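Local structure of putative dienelactone hydrolase (Klebsiella pneumoniae subsp. pneumoniae MGH 78578, 3F67) at residues P171-L175 and R233-W237. The protein is probably a hydrolase of the dienelactone hydrolase family, with an alpha/beta-hydrolase fold, though its natural substrate is not established. Numbering follows the deposited sequence.
Sequences PVLGL and RMLAW
The indole of W237 meets L173 over one face and P171 at its edge. L173 CB sits above the ring system, 3.6 Å from the centroid of the five-membered ring of W237 and 17° off its normal, a CH-pi contact. At the edge, W237 NE1 donates a hydrogen bond to P171 O (3.1 Å). The N-H points almost straight at the oxygen, which lies in the indole plane; seen from the carbonyl, however, the donor stands well above the C=O plane rather than on a lone pair. The proline ring adds an apolar touch, its CB 3.6 Å from W237 CZ2, so the indole is held by a hydrogen bond at its edge and by apolar contacts at its face and rim. It reaches the strand because its CG lies anti to the backbone N (chi1 -168°).

L173 also packs against the helix backbone. With its CG likewise anti to N, its CD2 extends to the carbonyl of R233, 3.6 Å from R233 O, the same oxygen that accepts the helical bond from W237 N. The aliphatic part of R233, one turn before W237, passes L175, whose CD2 lies 4.1 Å from R233 CD, while the guanidinium leads away to a salt bridge with D229.

The short axes of helix 233-237 and strand 172-175 run antiparallel (179°), 9.7 Å apart at closest approach, and L173 and L175 of the strand point to the helix. Neighbouring strands widen the seat: W237 also touches V143 of strand 141-145 and E203 of strand 202-207. V172 points away from the helix, onto W130 and A133 of helix 124-133. Such packing of a C-terminal helix on one face of a mainly parallel sheet is characteristic of the alpha/beta-hydrolase fold, an alpha-beta-alpha sandwich.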
ATOM      1  N   PRO A 171       6.343  -0.892  12.549  1.00 16.60           N
ATOM      2  CA  PRO A 171       7.017  -2.048  11.945  1.00 15.84           C
ATOM      3  C   PRO A 171       6.568  -2.269  10.504  1.00 14.95           C
ATOM      4  O   PRO A 171       5.344  -2.291  10.246  1.00 15.62           O
ATOM      5  CB  PRO A 171       6.549  -3.245  12.821  1.00 15.98           C
ATOM      6  CG  PRO A 171       6.072  -2.618  14.072  1.00 19.14           C
ATOM      7  CD  PRO A 171       5.533  -1.276  13.725  1.00 16.42           C
ATOM      8  N   VAL A 172       7.538  -2.415   9.589  1.00 13.77           N
ATOM      9  CA  VAL A 172       7.207  -2.594   8.173  1.00 13.87           C
ATOM     10  C   VAL A 172       7.749  -3.911   7.713  1.00 13.51           C
ATOM     11  O   VAL A 172       8.925  -4.206   7.918  1.00 14.07           O
ATOM     12  CB  VAL A 172       7.845  -1.508   7.273  1.00 13.77           C
ATOM     13  CG1 VAL A 172       7.363  -1.711   5.867  1.00 14.21           C
ATOM     14  CG2 VAL A 172       7.452  -0.087   7.754  1.00 13.57           C
ATOM     15  N   LEU A 173       6.884  -4.708   7.101  1.00 12.94           N
ATOM     16  CA  LEU A 173       7.303  -5.979   6.453  1.00 13.40           C
ATOM     17  C   LEU A 173       7.323  -5.710   4.948  1.00 13.25           C
ATOM     18  O   LEU A 173       6.311  -5.225   4.391  1.00 15.15           O
ATOM     19  CB  LEU A 173       6.226  -7.049   6.706  1.00 13.52           C
ATOM     20  CG  LEU A 173       6.312  -8.305   5.859  1.00 13.10           C
ATOM     21  CD1 LEU A 173       7.670  -9.092   6.067  1.00 14.81           C
ATOM     22  CD2 LEU A 173       5.154  -9.248   6.290  1.00 13.84           C
ATOM     23  N   GLY A 174       8.427  -6.027   4.270  1.00 13.52           N
ATOM     24  CA  GLY A 174       8.438  -5.905   2.801  1.00 15.14           C
ATOM     25  C   GLY A 174       8.372  -7.290   2.175  1.00 15.23           C
ATOM     26  O   GLY A 174       9.007  -8.228   2.653  1.00 15.40           O
ATOM     27  N   LEU A 175       7.598  -7.432   1.107  1.00 14.53           N
ATOM     28  CA  LEU A 175       7.492  -8.733   0.403  1.00 13.73           C
ATOM     29  C   LEU A 175       7.986  -8.491  -1.025  1.00 14.62           C
ATOM     30  O   LEU A 175       7.339  -7.779  -1.799  1.00 15.12           O
ATOM     31  CB  LEU A 175       6.004  -9.186   0.421  1.00 14.17           C
ATOM     32  CG  LEU A 175       5.467  -9.409   1.855  1.00 14.53           C
ATOM     33  CD1 LEU A 175       3.928  -9.611   1.823  1.00 14.00           C
ATOM     34  CD2 LEU A 175       6.172 -10.654   2.553  1.00 13.36           C
ATOM     35  N   ARG A 233       1.938 -14.052   5.511  1.00 13.45           N
ATOM     36  CA  ARG A 233       2.935 -13.236   6.294  1.00 12.38           C
ATOM     37  C   ARG A 233       2.354 -11.870   6.601  1.00 13.35           C
ATOM     38  O   ARG A 233       2.575 -11.335   7.675  1.00 12.58           O
ATOM     39  CB  ARG A 233       4.269 -13.062   5.542  1.00 13.42           C
ATOM     40  CG  ARG A 233       5.144 -14.355   5.528  1.00 13.25           C
ATOM     41  CD  ARG A 233       6.460 -14.112   4.800  1.00 13.66           C
ATOM     42  NE  ARG A 233       7.216 -15.377   4.818  1.00 15.93           N
ATOM     43  CZ  ARG A 233       8.072 -15.742   5.766  1.00 18.17           C
ATOM     44  NH1 ARG A 233       8.356 -14.920   6.773  1.00 18.52           N
ATOM     45  NH2 ARG A 233       8.714 -16.924   5.648  1.00 17.37           N
HETATM   46  N   MSE A 234       1.593 -11.305   5.664  1.00 13.13           N
HETATM   47  CA  MSE A 234       0.939 -10.008   5.917  1.00 13.47           C
HETATM   48  C   MSE A 234      -0.065 -10.106   7.078  1.00 14.19           C
HETATM   49  O   MSE A 234      -0.058  -9.294   8.015  1.00 14.58           O
HETATM   50  CB  MSE A 234       0.217  -9.527   4.658  1.00 12.21           C
HETATM   51  CG  MSE A 234      -0.555  -8.206   4.846  1.00 14.89           C
HETATM   52 SE   MSE A 234      -1.760  -7.945   3.322  0.90 16.02          SE
HETATM   53  CE  MSE A 234      -2.941  -9.425   3.698  1.00 15.49           C
ATOM     54  N   LEU A 235      -0.952 -11.103   7.007  1.00 13.96           N
ATOM     55  CA  LEU A 235      -1.889 -11.311   8.100  1.00 13.54           C
ATOM     56  C   LEU A 235      -1.177 -11.583   9.436  1.00 13.04           C
ATOM     57  O   LEU A 235      -1.640 -11.084  10.475  1.00 13.61           O
ATOM     58  CB  LEU A 235      -2.853 -12.467   7.786  1.00 13.99           C
ATOM     59  CG  LEU A 235      -3.749 -12.131   6.558  1.00 14.10           C
ATOM     60  CD1 LEU A 235      -4.524 -13.400   6.211  1.00 17.99           C
ATOM     61  CD2 LEU A 235      -4.754 -10.978   6.847  1.00 14.64           C
ATOM     62  N   ALA A 236      -0.079 -12.336   9.419  1.00 12.64           N
ATOM     63  CA  ALA A 236       0.671 -12.597  10.669  1.00 12.38           C
ATOM     64  C   ALA A 236       1.269 -11.296  11.242  1.00 12.00           C
ATOM     65  O   ALA A 236       1.304 -11.086  12.458  1.00 13.41           O
ATOM     66  CB  ALA A 236       1.827 -13.629  10.382  1.00 12.29           C
ATOM     67  N   TRP A 237       1.703 -10.403  10.348  1.00 12.71           N
ATOM     68  CA  TRP A 237       2.372  -9.169  10.753  1.00 13.26           C
ATOM     69  C   TRP A 237       1.352  -8.275  11.437  1.00 14.25           C
ATOM     70  O   TRP A 237       1.669  -7.580  12.404  1.00 13.99           O
ATOM     71  CB  TRP A 237       2.928  -8.478   9.498  1.00 13.59           C
ATOM     72  CG  TRP A 237       3.883  -7.344   9.773  1.00 14.81           C
ATOM     73  CD1 TRP A 237       3.603  -6.006   9.701  1.00 15.79           C
ATOM     74  CD2 TRP A 237       5.261  -7.469  10.068  1.00 12.95           C
ATOM     75  NE1 TRP A 237       4.753  -5.274   9.972  1.00 14.02           N
ATOM     76  CE2 TRP A 237       5.790  -6.156  10.173  1.00 12.45           C
ATOM     77  CE3 TRP A 237       6.120  -8.579  10.239  1.00 14.56           C
ATOM     78  CZ2 TRP A 237       7.146  -5.903  10.452  1.00 13.02           C
ATOM     79  CZ3 TRP A 237       7.489  -8.353  10.509  1.00 15.82           C
ATOM     80  CH2 TRP A 237       7.993  -7.010  10.624  1.00 14.99           C
TER